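Local structure of putative uncharacterized protein (Chaetomium thermophilum, 5T8V) at residues V382-V387 with M432-G437; L407-F412 with L426-L431; I646-S651 with S681-L686; S671-I676 with R706-K711; D924-L929 with G981-H986. The protein probably loads cohesin onto chromatin as a member of the SCC2/Nipped-B family, this chain being its helical, HEAT-repeat C-terminal part. All coordinates share one frame; numbering follows the deposited sequence.

All five contacts join alpha helices, or the turns between them, in the long, predominantly helical HEAT-repeat body of this cohesin-loader fragment. Contacts 1 and 2 share helix 423-440 and touch each other, with centres about 9 Å apart; contact 2 is nested within the loop that contact 1 closes. Contacts 3 and 4 follow along the chain and share helix 666-682, their centres about 18 Å apart and their segments alternating in sequence. Contact 5 comes last, about 84 Å between centres from contact 1 and on the opposite side of the chain's centre. Local helix-on-helix contacts of this kind thus recur along an extended solenoid.

Contact 1: V382-V387 with M432-G437; sequences VIKFIV and MLMMVG
An apolar helix-to-helix contact, in which I383 and V387 face M434 and M435, joins helix 357-391 to helix 423-440 in the HEAT-repeat solenoid of this cohesin-loader fragment. The two short segments run in roughly the same direction, their axes 48° apart and 11.2 Å from each other at closest approach. That spacing is bridged by long methionine side chains meeting branched ones. I383 and V387 stand one helical turn apart and both point toward the second helix. M434 has CG anti to its backbone N (chi1 -174°), which directs CG toward the first helix, and an extended chi2 continues to the sulfur. This SD lies 4.1 Å from I383 CG2 and also 4.1 Å from V387 CG2, the M434 side chain running past those of I383 and V387 in the opposite direction. Beyond the sulfur the chain bends, and the terminal CE of M434 comes 4.2 Å from CG of K384, so the aliphatic root of an exposed lysine closes one border of the contact. On the inner side M435 is shared: M451, A452 and L456 of helix 446-474 also pack on it, so a third helix adjoins the same buried patch. No hydrogen bond crosses between the segments. M435 and V387 meet tip to tip, with CE of M435 3.6 Å from CG2 of V387.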
# COMPACT_ATOMS: atom_id res chain seq x y z
N VAL A 382 17.97 -15.81 -24.32
CA VAL A 382 17.45 -16.38 -23.08
C VAL A 382 16.18 -15.65 -22.65
O VAL A 382 15.11 -16.24 -22.50
CB VAL A 382 18.52 -16.35 -21.98
CG1 VAL A 382 17.98 -16.94 -20.68
CG2 VAL A 382 19.77 -17.09 -22.42
N ILE A 383 16.30 -14.33 -22.44
CA ILE A 383 15.20 -13.57 -21.85
C ILE A 383 13.96 -13.65 -22.73
O ILE A 383 12.84 -13.88 -22.25
CB ILE A 383 15.63 -12.12 -21.60
CG1 ILE A 383 16.82 -12.08 -20.62
CG2 ILE A 383 14.47 -11.28 -21.07
CD1 ILE A 383 16.55 -12.72 -19.26
N LYS A 384 14.13 -13.45 -24.03
CA LYS A 384 13.01 -13.56 -24.96
C LYS A 384 12.33 -14.91 -24.82
O LYS A 384 11.09 -14.99 -24.75
CB LYS A 384 13.49 -13.35 -26.40
CG LYS A 384 13.58 -11.89 -26.81
CD LYS A 384 14.51 -11.69 -27.99
CE LYS A 384 14.03 -12.41 -29.25
NZ LYS A 384 15.07 -12.40 -30.32
N PHE A 385 13.10 -15.99 -24.75
CA PHE A 385 12.48 -17.30 -24.63
C PHE A 385 11.67 -17.42 -23.35
O PHE A 385 10.46 -17.70 -23.38
CB PHE A 385 13.55 -18.40 -24.70
CG PHE A 385 12.97 -19.78 -24.81
CD1 PHE A 385 12.46 -20.23 -26.02
CD2 PHE A 385 12.93 -20.62 -23.72
CE1 PHE A 385 11.93 -21.50 -26.13
CE2 PHE A 385 12.40 -21.89 -23.82
CZ PHE A 385 11.90 -22.33 -25.03
N ILE A 386 12.31 -17.18 -22.20
CA ILE A 386 11.65 -17.50 -20.93
C ILE A 386 10.46 -16.58 -20.67
O ILE A 386 9.43 -17.02 -20.15
CB ILE A 386 12.66 -17.47 -19.76
CG1 ILE A 386 13.36 -16.11 -19.66
CG2 ILE A 386 13.67 -18.61 -19.92
CD1 ILE A 386 14.22 -15.96 -18.40
N VAL A 387 10.57 -15.30 -21.03
CA VAL A 387 9.42 -14.41 -20.89
C VAL A 387 8.32 -14.84 -21.86
O VAL A 387 7.15 -14.97 -21.49
CB VAL A 387 9.82 -12.94 -21.12
CG1 VAL A 387 8.59 -12.04 -21.04
CG2 VAL A 387 10.85 -12.52 -20.09
N MET A 432 14.84 -6.55 -17.02
CA MET A 432 14.26 -5.34 -16.45
C MET A 432 13.76 -4.41 -17.55
O MET A 432 12.63 -3.92 -17.49
CB MET A 432 15.29 -4.65 -15.56
CG MET A 432 14.84 -3.30 -15.01
SD MET A 432 15.20 -1.94 -16.13
CE MET A 432 16.98 -1.86 -16.04
N LEU A 433 14.60 -4.13 -18.55
CA LEU A 433 14.16 -3.30 -19.66
C LEU A 433 12.88 -3.84 -20.28
O LEU A 433 11.97 -3.07 -20.62
CB LEU A 433 15.26 -3.22 -20.72
CG LEU A 433 16.58 -2.56 -20.29
CD1 LEU A 433 17.61 -2.67 -21.40
CD2 LEU A 433 16.36 -1.11 -19.89
N MET A 434 12.78 -5.16 -20.41
CA MET A 434 11.60 -5.76 -21.02
C MET A 434 10.37 -5.56 -20.14
O MET A 434 9.28 -5.27 -20.65
CB MET A 434 11.85 -7.24 -21.28
CG MET A 434 10.72 -7.91 -22.05
SD MET A 434 11.23 -9.49 -22.76
CE MET A 434 12.39 -8.93 -24.01
N MET A 435 10.51 -5.72 -18.82
CA MET A 435 9.36 -5.56 -17.94
C MET A 435 8.90 -4.11 -17.88
O MET A 435 7.70 -3.83 -17.94
CB MET A 435 9.69 -6.08 -16.54
CG MET A 435 10.01 -7.56 -16.51
SD MET A 435 8.73 -8.58 -17.26
CE MET A 435 9.69 -9.97 -17.84
N VAL A 436 9.84 -3.17 -17.75
CA VAL A 436 9.48 -1.76 -17.83
C VAL A 436 8.72 -1.49 -19.13
O VAL A 436 7.68 -0.83 -19.14
CB VAL A 436 10.73 -0.87 -17.72
CG1 VAL A 436 10.38 0.60 -17.95
CG2 VAL A 436 11.37 -1.04 -16.35
N GLY A 437 9.24 -2.02 -20.24
CA GLY A 437 8.55 -1.86 -21.51
C GLY A 437 7.12 -2.38 -21.46
O GLY A 437 6.19 -1.72 -21.93

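Contact 2: L407-F412 with L426-L431; sequences LFVEDF and LLLRLL
F412 lays one face of its ring over CD1 of L427, a CH-pi contact in which this methyl stands 3.8 Å from the ring centroid and 19° off the ring normal. The methyl is shifted somewhat toward the rim, with CD1 of L427 nearest to CZ of F412 at 3.6 Å. In F412 chi1 (-59°) sets CG beside the backbone N, and the carbonyl oxygen of F408, one turn back on the same helix, lies over the opposite face, offset toward the rim. The aromatic group is therefore held between its own backbone and the neighbouring helix. At its root, CB of F412 packs 3.8 Å from CG of L428, whose CD1 also comes 3.8 Å from the F412 carbonyl oxygen. A second point of touch lies one turn away, where V409 and L431 meet at about a right angle with CG2 of V409 3.6 Å from CD1 of L431. The contact joins helices 402-414 and 423-440, successive in the chain, whose segments are inclined at 129° with axes 10.3 Å apart. M311 of helix 305-315 packs on both F412 and L427, bringing a third helix onto this buried patch. An alanine at F412 would keep the CB contact with L428 but would probably leave L427 CD1 without its ring partner and open a gap beside M311. With every touching side chain apolar and no hydrogen bond across the segments, the cohesion of this pair of helices rests on hydrophobic burial and dispersion, supplemented by the methyl-to-ring contact.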
# COMPACT_ATOMS: atom_id res chain seq x y z
N LEU A 407 12.49 -19.03 -11.04
CA LEU A 407 13.71 -19.68 -10.57
C LEU A 407 14.94 -19.07 -11.21
O LEU A 407 15.94 -18.80 -10.53
CB LEU A 407 13.64 -21.18 -10.86
CG LEU A 407 12.98 -22.04 -9.77
CD1 LEU A 407 12.66 -23.43 -10.31
CD2 LEU A 407 13.89 -22.14 -8.56
N PHE A 408 14.90 -18.85 -12.53
CA PHE A 408 16.01 -18.20 -13.20
C PHE A 408 16.29 -16.83 -12.59
O PHE A 408 17.44 -16.50 -12.30
CB PHE A 408 15.71 -18.06 -14.70
CG PHE A 408 15.99 -19.30 -15.49
CD1 PHE A 408 17.28 -19.80 -15.58
CD2 PHE A 408 14.97 -19.96 -16.16
CE1 PHE A 408 17.54 -20.95 -16.31
CE2 PHE A 408 15.23 -21.10 -16.89
CZ PHE A 408 16.52 -21.60 -16.97
N VAL A 409 15.24 -16.03 -12.39
CA VAL A 409 15.44 -14.71 -11.80
C VAL A 409 16.08 -14.83 -10.43
O VAL A 409 17.02 -14.09 -10.10
CB VAL A 409 14.11 -13.94 -11.75
CG1 VAL A 409 14.26 -12.63 -10.98
CG2 VAL A 409 13.61 -13.66 -13.16
N GLU A 410 15.61 -15.76 -9.61
CA GLU A 410 16.17 -15.93 -8.27
C GLU A 410 17.66 -16.25 -8.35
O GLU A 410 18.48 -15.66 -7.62
CB GLU A 410 15.42 -17.02 -7.52
CG GLU A 410 14.03 -16.59 -7.04
CD GLU A 410 13.29 -17.71 -6.34
OE1 GLU A 410 12.56 -18.47 -7.03
OE2 GLU A 410 13.43 -17.84 -5.11
N ASP A 411 18.04 -17.19 -9.22
CA ASP A 411 19.45 -17.54 -9.34
C ASP A 411 20.28 -16.37 -9.85
O ASP A 411 21.39 -16.12 -9.35
CB ASP A 411 19.62 -18.76 -10.25
CG ASP A 411 19.20 -20.04 -9.58
OD1 ASP A 411 18.40 -19.98 -8.62
OD2 ASP A 411 19.66 -21.12 -10.00
N PHE A 412 19.77 -15.63 -10.84
CA PHE A 412 20.49 -14.47 -11.35
C PHE A 412 20.71 -13.44 -10.25
O PHE A 412 21.80 -12.88 -10.12
CB PHE A 412 19.74 -13.85 -12.53
CG PHE A 412 19.53 -14.79 -13.69
CD1 PHE A 412 20.35 -15.89 -13.87
CD2 PHE A 412 18.52 -14.57 -14.60
CE1 PHE A 412 20.16 -16.75 -14.94
CE2 PHE A 412 18.32 -15.42 -15.67
CZ PHE A 412 19.14 -16.51 -15.84
N LEU A 426 23.67 -8.72 -16.84
CA LEU A 426 23.22 -8.54 -18.21
C LEU A 426 21.85 -9.16 -18.43
O LEU A 426 20.94 -8.53 -18.99
CB LEU A 426 24.25 -9.14 -19.18
CG LEU A 426 23.91 -9.08 -20.67
CD1 LEU A 426 23.56 -7.67 -21.11
CD2 LEU A 426 25.08 -9.61 -21.48
N LEU A 427 21.67 -10.41 -17.97
CA LEU A 427 20.37 -11.05 -18.06
C LEU A 427 19.32 -10.25 -17.29
O LEU A 427 18.22 -9.99 -17.80
CB LEU A 427 20.47 -12.48 -17.52
CG LEU A 427 21.30 -13.43 -18.38
CD1 LEU A 427 21.74 -14.63 -17.57
CD2 LEU A 427 20.49 -13.88 -19.59
N LEU A 428 19.65 -9.85 -16.06
CA LEU A 428 18.72 -9.05 -15.26
C LEU A 428 18.47 -7.69 -15.90
O LEU A 428 17.36 -7.16 -15.79
CB LEU A 428 19.27 -8.88 -13.85
CG LEU A 428 19.27 -10.13 -12.97
CD1 LEU A 428 20.14 -9.91 -11.74
CD2 LEU A 428 17.85 -10.49 -12.56
N ARG A 429 19.48 -7.12 -16.56
CA ARG A 429 19.30 -5.83 -17.21
C ARG A 429 18.28 -5.93 -18.34
O ARG A 429 17.33 -5.14 -18.41
CB ARG A 429 20.64 -5.32 -17.75
CG ARG A 429 20.58 -3.93 -18.37
CD ARG A 429 21.59 -3.79 -19.50
NE ARG A 429 22.95 -4.06 -19.06
CZ ARG A 429 24.00 -4.15 -19.87
NH1 ARG A 429 23.84 -4.00 -21.18
NH2 ARG A 429 25.20 -4.41 -19.38
N LEU A 430 18.47 -6.90 -19.24
CA LEU A 430 17.54 -7.04 -20.35
C LEU A 430 16.15 -7.42 -19.86
O LEU A 430 15.14 -6.92 -20.37
CB LEU A 430 18.07 -8.07 -21.35
CG LEU A 430 19.44 -7.74 -21.94
CD1 LEU A 430 19.87 -8.85 -22.88
CD2 LEU A 430 19.43 -6.41 -22.67
N LEU A 431 16.08 -8.30 -18.86
CA LEU A 431 14.78 -8.64 -18.28
C LEU A 431 14.09 -7.40 -17.73
O LEU A 431 12.89 -7.19 -17.97
CB LEU A 431 14.97 -9.69 -17.19
CG LEU A 431 13.78 -10.62 -16.92
CD1 LEU A 431 14.24 -11.86 -16.18
CD2 LEU A 431 12.71 -9.91 -16.12

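Contact 3: I646-S651 with S681-L686; sequences ILDGDS and SLRPAL
R683 starts toward the loop 646-651 with its CB, and CG then passes 4.4 Å from CB of L647. The chain bends at chi2 (-67°), and CD stays 4.0 Å from D648 OD1. CZ lies 3.8 Å from D648 OD2, and NH1 completes the approach with a salt bridge to that oxygen at 2.5 Å. D648 OD1 lies 2.7 Å from the same R683 NH1, so the carboxylate turns both oxygens to this one nitrogen. OD2 sits at the edge of the guanidinium, in its plane, while the carboxylate and guanidinium planes are turned 31° apart. The N-H...O angle of 122° makes the hydrogen bond weak, so the attraction is probably mainly electrostatic. Beside this pair L647 packs against two leucines, its CD1 4.0 Å from L682 CB and its CB 4.2 Å from L686 CD1. The contact thus joins the loop before helix 652-660 to the turn between helices 666-682 and 685-696. A leucine in place of R683 would probably leave the carboxylate of D648 without its charged mate in this turn. The chemistry is two-layered: an ion pair at the surface lies beside a leucine cluster, which continues inward through L647 to V653 and V654 of helix 652-660.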
# COMPACT_ATOMS: atom_id res chain seq x y z
N ILE A 646 17.03 5.31 2.08
CA ILE A 646 16.12 5.89 1.10
C ILE A 646 14.95 6.60 1.75
O ILE A 646 14.17 7.26 1.06
CB ILE A 646 15.58 4.83 0.12
CG1 ILE A 646 14.75 3.78 0.86
CG2 ILE A 646 16.72 4.18 -0.65
CD1 ILE A 646 14.05 2.81 -0.05
N LEU A 647 14.80 6.48 3.07
CA LEU A 647 13.78 7.20 3.81
C LEU A 647 14.27 8.56 4.31
O LEU A 647 13.52 9.26 5.00
CB LEU A 647 13.30 6.36 5.00
CG LEU A 647 12.68 5.01 4.64
CD1 LEU A 647 12.52 4.16 5.88
CD2 LEU A 647 11.34 5.19 3.94
N ASP A 648 15.49 8.95 3.96
CA ASP A 648 16.08 10.18 4.44
C ASP A 648 15.91 11.31 3.43
O ASP A 648 15.72 11.08 2.23
CB ASP A 648 17.57 9.98 4.73
CG ASP A 648 17.82 8.98 5.85
OD1 ASP A 648 16.90 8.78 6.68
OD2 ASP A 648 18.92 8.41 5.91
N GLY A 649 15.97 12.54 3.94
CA GLY A 649 15.84 13.71 3.10
C GLY A 649 14.55 13.70 2.31
O GLY A 649 13.51 13.21 2.76
N ASP A 650 14.62 14.25 1.10
CA ASP A 650 13.47 14.28 0.19
C ASP A 650 13.24 12.87 -0.33
O ASP A 650 13.59 12.51 -1.46
CB ASP A 650 13.71 15.27 -0.95
CG ASP A 650 13.93 16.69 -0.46
OD1 ASP A 650 13.52 16.99 0.68
OD2 ASP A 650 14.50 17.50 -1.21
N SER A 651 12.64 12.04 0.52
CA SER A 651 12.42 10.63 0.22
C SER A 651 11.09 10.47 -0.51
O SER A 651 10.03 10.80 0.03
CB SER A 651 12.42 9.80 1.50
OG SER A 651 12.02 8.47 1.23
N SER A 681 9.31 2.62 12.09
CA SER A 681 10.16 1.64 12.74
C SER A 681 11.62 1.80 12.32
O SER A 681 12.53 1.69 13.15
CB SER A 681 9.67 0.23 12.41
OG SER A 681 10.54 -0.75 12.94
N LEU A 682 11.86 2.06 11.03
CA LEU A 682 13.23 2.14 10.54
C LEU A 682 13.88 3.49 10.82
O LEU A 682 15.10 3.56 11.02
CB LEU A 682 13.27 1.84 9.05
CG LEU A 682 12.99 0.38 8.70
CD1 LEU A 682 12.68 0.23 7.22
CD2 LEU A 682 14.17 -0.50 9.09
N ARG A 683 13.09 4.57 10.84
CA ARG A 683 13.61 5.91 11.14
C ARG A 683 12.63 6.62 12.05
O ARG A 683 11.72 7.32 11.59
CB ARG A 683 13.87 6.70 9.86
CG ARG A 683 15.01 6.13 9.00
CD ARG A 683 16.37 6.26 9.70
NE ARG A 683 17.35 5.30 9.22
CZ ARG A 683 18.26 5.55 8.28
NH1 ARG A 683 18.31 6.74 7.69
NH2 ARG A 683 19.11 4.60 7.91
N PRO A 684 12.78 6.46 13.37
CA PRO A 684 11.82 7.08 14.30
C PRO A 684 11.72 8.59 14.19
O PRO A 684 10.74 9.17 14.67
CB PRO A 684 12.35 6.66 15.68
CG PRO A 684 13.10 5.40 15.42
CD PRO A 684 13.71 5.56 14.06
N ALA A 685 12.71 9.26 13.60
CA ALA A 685 12.60 10.71 13.42
C ALA A 685 11.40 11.07 12.57
O ALA A 685 10.79 12.13 12.77
CB ALA A 685 13.88 11.26 12.79
N LEU A 686 11.04 10.21 11.61
CA LEU A 686 9.85 10.46 10.81
C LEU A 686 8.59 10.48 11.67
O LEU A 686 7.61 11.15 11.32
CB LEU A 686 9.71 9.38 9.73
CG LEU A 686 10.84 9.31 8.70
CD1 LEU A 686 10.84 7.95 8.02
CD2 LEU A 686 10.70 10.42 7.68

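Contact 4: S671-I676 with R706-K711; sequences SALGLI and RKRAMK
L673 and R708 slide past each other in opposite directions, each reaching from its own helix toward the other. R708 has CG anti to its backbone N (chi1 179°), and the chain remains extended as far as NE, which lays its methylenes alongside the leucine: CG of R708 is 3.6 Å from CD1 of L673. In L673 chi1 (-64°) sets CG anti to the carbonyl carbon, and CD1 beyond it meets the backbone of helix 703-719, 3.4 Å from A709 N and 3.7 Å from A709 CB. The extended arginine carries its guanidinium over helix 666-682, where G674 N lies over one face. G674 N and R708 NH2, 3.4 Å apart, are both donors and make no hydrogen bond. The charge is met instead by D670, one residue before S671 on helix 666-682, whose OD1 forms a salt bridge with R708 NH1. The segments are nearly parallel, 14° apart with axes 9.8 Å apart. Helix 685-696 comes between them in the chain, consistent with the regular stacking of a HEAT-repeat solenoid, and its V694 also packs on A709. The arginine thus plays two parts, its methylenes extending the apolar contact and its guanidinium adding an ionic link between helices 666-682 and 703-719.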
# COMPACT_ATOMS: atom_id res chain seq x y z
N SER A 671 -3.48 -0.54 4.15
CA SER A 671 -2.10 -1.01 4.06
C SER A 671 -1.11 0.15 4.15
O SER A 671 -0.02 0.00 4.73
CB SER A 671 -1.90 -1.78 2.76
OG SER A 671 -2.71 -2.94 2.73
N ALA A 672 -1.47 1.30 3.59
CA ALA A 672 -0.64 2.49 3.73
C ALA A 672 -0.29 2.75 5.18
O ALA A 672 0.81 3.24 5.48
CB ALA A 672 -1.34 3.70 3.12
N LEU A 673 -1.21 2.44 6.10
CA LEU A 673 -0.88 2.53 7.52
C LEU A 673 0.25 1.58 7.88
O LEU A 673 1.16 1.94 8.63
CB LEU A 673 -2.12 2.25 8.37
CG LEU A 673 -3.27 3.24 8.22
CD1 LEU A 673 -4.45 2.81 9.08
CD2 LEU A 673 -2.83 4.64 8.59
N GLY A 674 0.21 0.35 7.36
CA GLY A 674 1.30 -0.58 7.60
C GLY A 674 2.63 -0.03 7.13
O GLY A 674 3.63 -0.08 7.85
N LEU A 675 2.66 0.52 5.92
CA LEU A 675 3.90 1.12 5.42
C LEU A 675 4.36 2.26 6.32
O LEU A 675 5.55 2.36 6.64
CB LEU A 675 3.71 1.61 3.99
CG LEU A 675 3.36 0.55 2.94
CD1 LEU A 675 3.46 1.16 1.55
CD2 LEU A 675 4.25 -0.69 3.05
N ILE A 676 3.44 3.14 6.72
CA ILE A 676 3.79 4.20 7.66
C ILE A 676 4.45 3.62 8.90
O ILE A 676 5.46 4.13 9.39
CB ILE A 676 2.53 5.03 8.02
CG1 ILE A 676 2.08 5.85 6.80
CG2 ILE A 676 2.80 5.94 9.22
CD1 ILE A 676 0.77 6.58 6.99
N ARG A 706 -9.86 3.13 10.20
CA ARG A 706 -9.84 3.97 11.40
C ARG A 706 -9.31 3.18 12.59
O ARG A 706 -8.41 3.65 13.31
CB ARG A 706 -11.25 4.50 11.70
CG ARG A 706 -11.71 5.59 10.74
CD ARG A 706 -13.08 6.13 11.12
NE ARG A 706 -14.15 5.15 10.87
CZ ARG A 706 -15.44 5.41 11.02
NH1 ARG A 706 -15.85 6.61 11.41
NH2 ARG A 706 -16.34 4.46 10.77
N LYS A 707 -9.84 1.98 12.81
CA LYS A 707 -9.39 1.15 13.92
C LYS A 707 -7.89 0.90 13.84
O LYS A 707 -7.16 1.05 14.84
CB LYS A 707 -10.16 -0.18 13.92
CG LYS A 707 -11.67 -0.00 14.12
CD LYS A 707 -12.46 -1.22 13.67
CE LYS A 707 -12.41 -2.35 14.68
NZ LYS A 707 -13.34 -3.46 14.33
N ARG A 708 -7.39 0.55 12.65
CA ARG A 708 -5.96 0.33 12.49
C ARG A 708 -5.18 1.60 12.81
O ARG A 708 -4.18 1.57 13.54
CB ARG A 708 -5.66 -0.14 11.07
CG ARG A 708 -4.18 -0.35 10.79
CD ARG A 708 -3.95 -1.18 9.54
NE ARG A 708 -2.54 -1.54 9.39
CZ ARG A 708 -2.09 -2.41 8.49
NH1 ARG A 708 -2.92 -3.01 7.65
NH2 ARG A 708 -0.79 -2.68 8.43
N ALA A 709 -5.63 2.74 12.27
CA ALA A 709 -4.92 4.00 12.48
C ALA A 709 -4.85 4.37 13.95
O ALA A 709 -3.85 4.94 14.40
CB ALA A 709 -5.59 5.12 11.68
N MET A 710 -5.89 4.06 14.73
CA MET A 710 -5.87 4.42 16.14
C MET A 710 -5.15 3.39 17.00
O MET A 710 -4.68 3.74 18.09
CB MET A 710 -7.30 4.64 16.65
CG MET A 710 -8.24 3.47 16.49
SD MET A 710 -9.92 3.89 17.03
CE MET A 710 -10.37 5.16 15.85
N LYS A 711 -5.04 2.14 16.55
CA LYS A 711 -4.15 1.20 17.22
C LYS A 711 -2.70 1.61 17.03
O LYS A 711 -1.92 1.69 18.00
CB LYS A 711 -4.39 -0.22 16.70
CG LYS A 711 -3.92 -1.33 17.63
CD LYS A 711 -4.84 -1.47 18.84
CE LYS A 711 -4.40 -2.61 19.75
NZ LYS A 711 -5.29 -2.77 20.93

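Contact 5: D924-L929 with G981-H986; sequences DVMACL and GMAGKH
The imidazole of H986 has the backbone N of A927 over one face, 3.9 Å above the plane and offset toward the rim, and CG of its neighbour K985 over the opposite face. At the edge, in the plane of the ring, lies CE of M982. CB of A927 comes 3.5 Å from H986 ND1, while M926 CG approaches H986 CD2 from an oblique direction at 4.0 Å. NE2 makes a weak hydrogen bond to OD1 of D923, just before the first segment, which is likely to limit rotation of the ring. M926 also packs on M982 and A983. Its chi1 (-176°) sets CG anti to the backbone N, 3.9 Å from the carbonyl oxygen of M982; bends at chi2 and chi3 then bring M926 CE to 4.4 Å from CB of A983. The small A927 and A983 suit the close spacing of the helices, whose axes approach to 9.3 Å at an angle of 53°. Around them R889 of helix 878-891 packs on A927, and L1038 of helix 1026-1042 on M982. Helices 919-935 and 969-986 are thereby stacked between further helices, the layered pattern of an alpha-helical HEAT-repeat solenoid.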
# COMPACT_ATOMS: atom_id res chain seq x y z
N ASP A 924 -25.07 28.69 36.43
CA ASP A 924 -24.42 27.75 37.34
C ASP A 924 -24.39 28.29 38.77
O ASP A 924 -24.51 27.52 39.72
CB ASP A 924 -23.01 27.44 36.84
CG ASP A 924 -23.01 26.79 35.47
OD1 ASP A 924 -23.30 25.58 35.38
OD2 ASP A 924 -22.71 27.49 34.48
N VAL A 925 -24.22 29.60 38.93
CA VAL A 925 -24.17 30.15 40.29
C VAL A 925 -25.54 30.11 40.94
O VAL A 925 -25.67 29.90 42.15
CB VAL A 925 -23.58 31.57 40.29
CG1 VAL A 925 -24.48 32.51 39.56
CG2 VAL A 925 -23.38 32.05 41.71
N MET A 926 -26.60 30.34 40.15
CA MET A 926 -27.95 30.25 40.70
C MET A 926 -28.25 28.81 41.11
O MET A 926 -28.79 28.56 42.20
CB MET A 926 -28.97 30.75 39.68
CG MET A 926 -30.41 30.77 40.20
SD MET A 926 -30.67 31.91 41.58
CE MET A 926 -30.59 33.49 40.73
N ALA A 927 -27.91 27.85 40.25
CA ALA A 927 -28.03 26.45 40.63
C ALA A 927 -27.30 26.17 41.94
O ALA A 927 -27.85 25.55 42.85
CB ALA A 927 -27.49 25.56 39.51
N CYS A 928 -26.06 26.65 42.04
CA CYS A 928 -25.29 26.45 43.26
C CYS A 928 -26.00 27.05 44.47
O CYS A 928 -26.04 26.44 45.55
CB CYS A 928 -23.90 27.05 43.10
SG CYS A 928 -22.72 26.56 44.37
N LEU A 929 -26.58 28.24 44.31
CA LEU A 929 -27.34 28.85 45.40
C LEU A 929 -28.48 27.94 45.85
O LEU A 929 -28.64 27.67 47.04
CB LEU A 929 -27.89 30.21 44.96
CG LEU A 929 -26.91 31.38 44.85
CD1 LEU A 929 -27.60 32.59 44.23
CD2 LEU A 929 -26.32 31.73 46.21
N GLY A 981 -35.90 35.11 36.21
CA GLY A 981 -36.02 33.98 35.31
C GLY A 981 -35.14 32.82 35.71
O GLY A 981 -35.59 31.67 35.76
N MET A 982 -33.87 33.10 36.01
CA MET A 982 -32.97 32.03 36.45
C MET A 982 -33.46 31.41 37.75
O MET A 982 -33.45 30.18 37.90
CB MET A 982 -31.55 32.58 36.61
CG MET A 982 -30.93 33.09 35.31
SD MET A 982 -31.04 31.92 33.94
CE MET A 982 -30.56 30.40 34.74
N ALA A 983 -33.89 32.25 38.69
CA ALA A 983 -34.45 31.73 39.94
C ALA A 983 -35.59 30.76 39.65
O ALA A 983 -35.62 29.65 40.18
CB ALA A 983 -34.93 32.89 40.82
N GLY A 984 -36.54 31.18 38.81
CA GLY A 984 -37.61 30.28 38.42
C GLY A 984 -37.12 29.01 37.76
O GLY A 984 -37.74 27.96 37.89
N LYS A 985 -35.99 29.10 37.05
CA LYS A 985 -35.46 27.92 36.37
C LYS A 985 -34.91 26.90 37.36
O LYS A 985 -35.21 25.71 37.25
CB LYS A 985 -34.36 28.34 35.38
CG LYS A 985 -33.72 27.16 34.65
CD LYS A 985 -32.75 27.63 33.58
CE LYS A 985 -32.08 26.45 32.88
NZ LYS A 985 -31.71 26.78 31.47
N HIS A 986 -34.12 27.35 38.33
CA HIS A 986 -33.42 26.44 39.23
C HIS A 986 -34.13 26.23 40.56
O HIS A 986 -34.26 25.09 41.02
CB HIS A 986 -32.00 26.95 39.47
CG HIS A 986 -31.14 26.95 38.24
ND1 HIS A 986 -30.50 25.82 37.79
CD2 HIS A 986 -30.84 27.94 37.37
CE1 HIS A 986 -29.83 26.12 36.69
NE2 HIS A 986 -30.02 27.39 36.41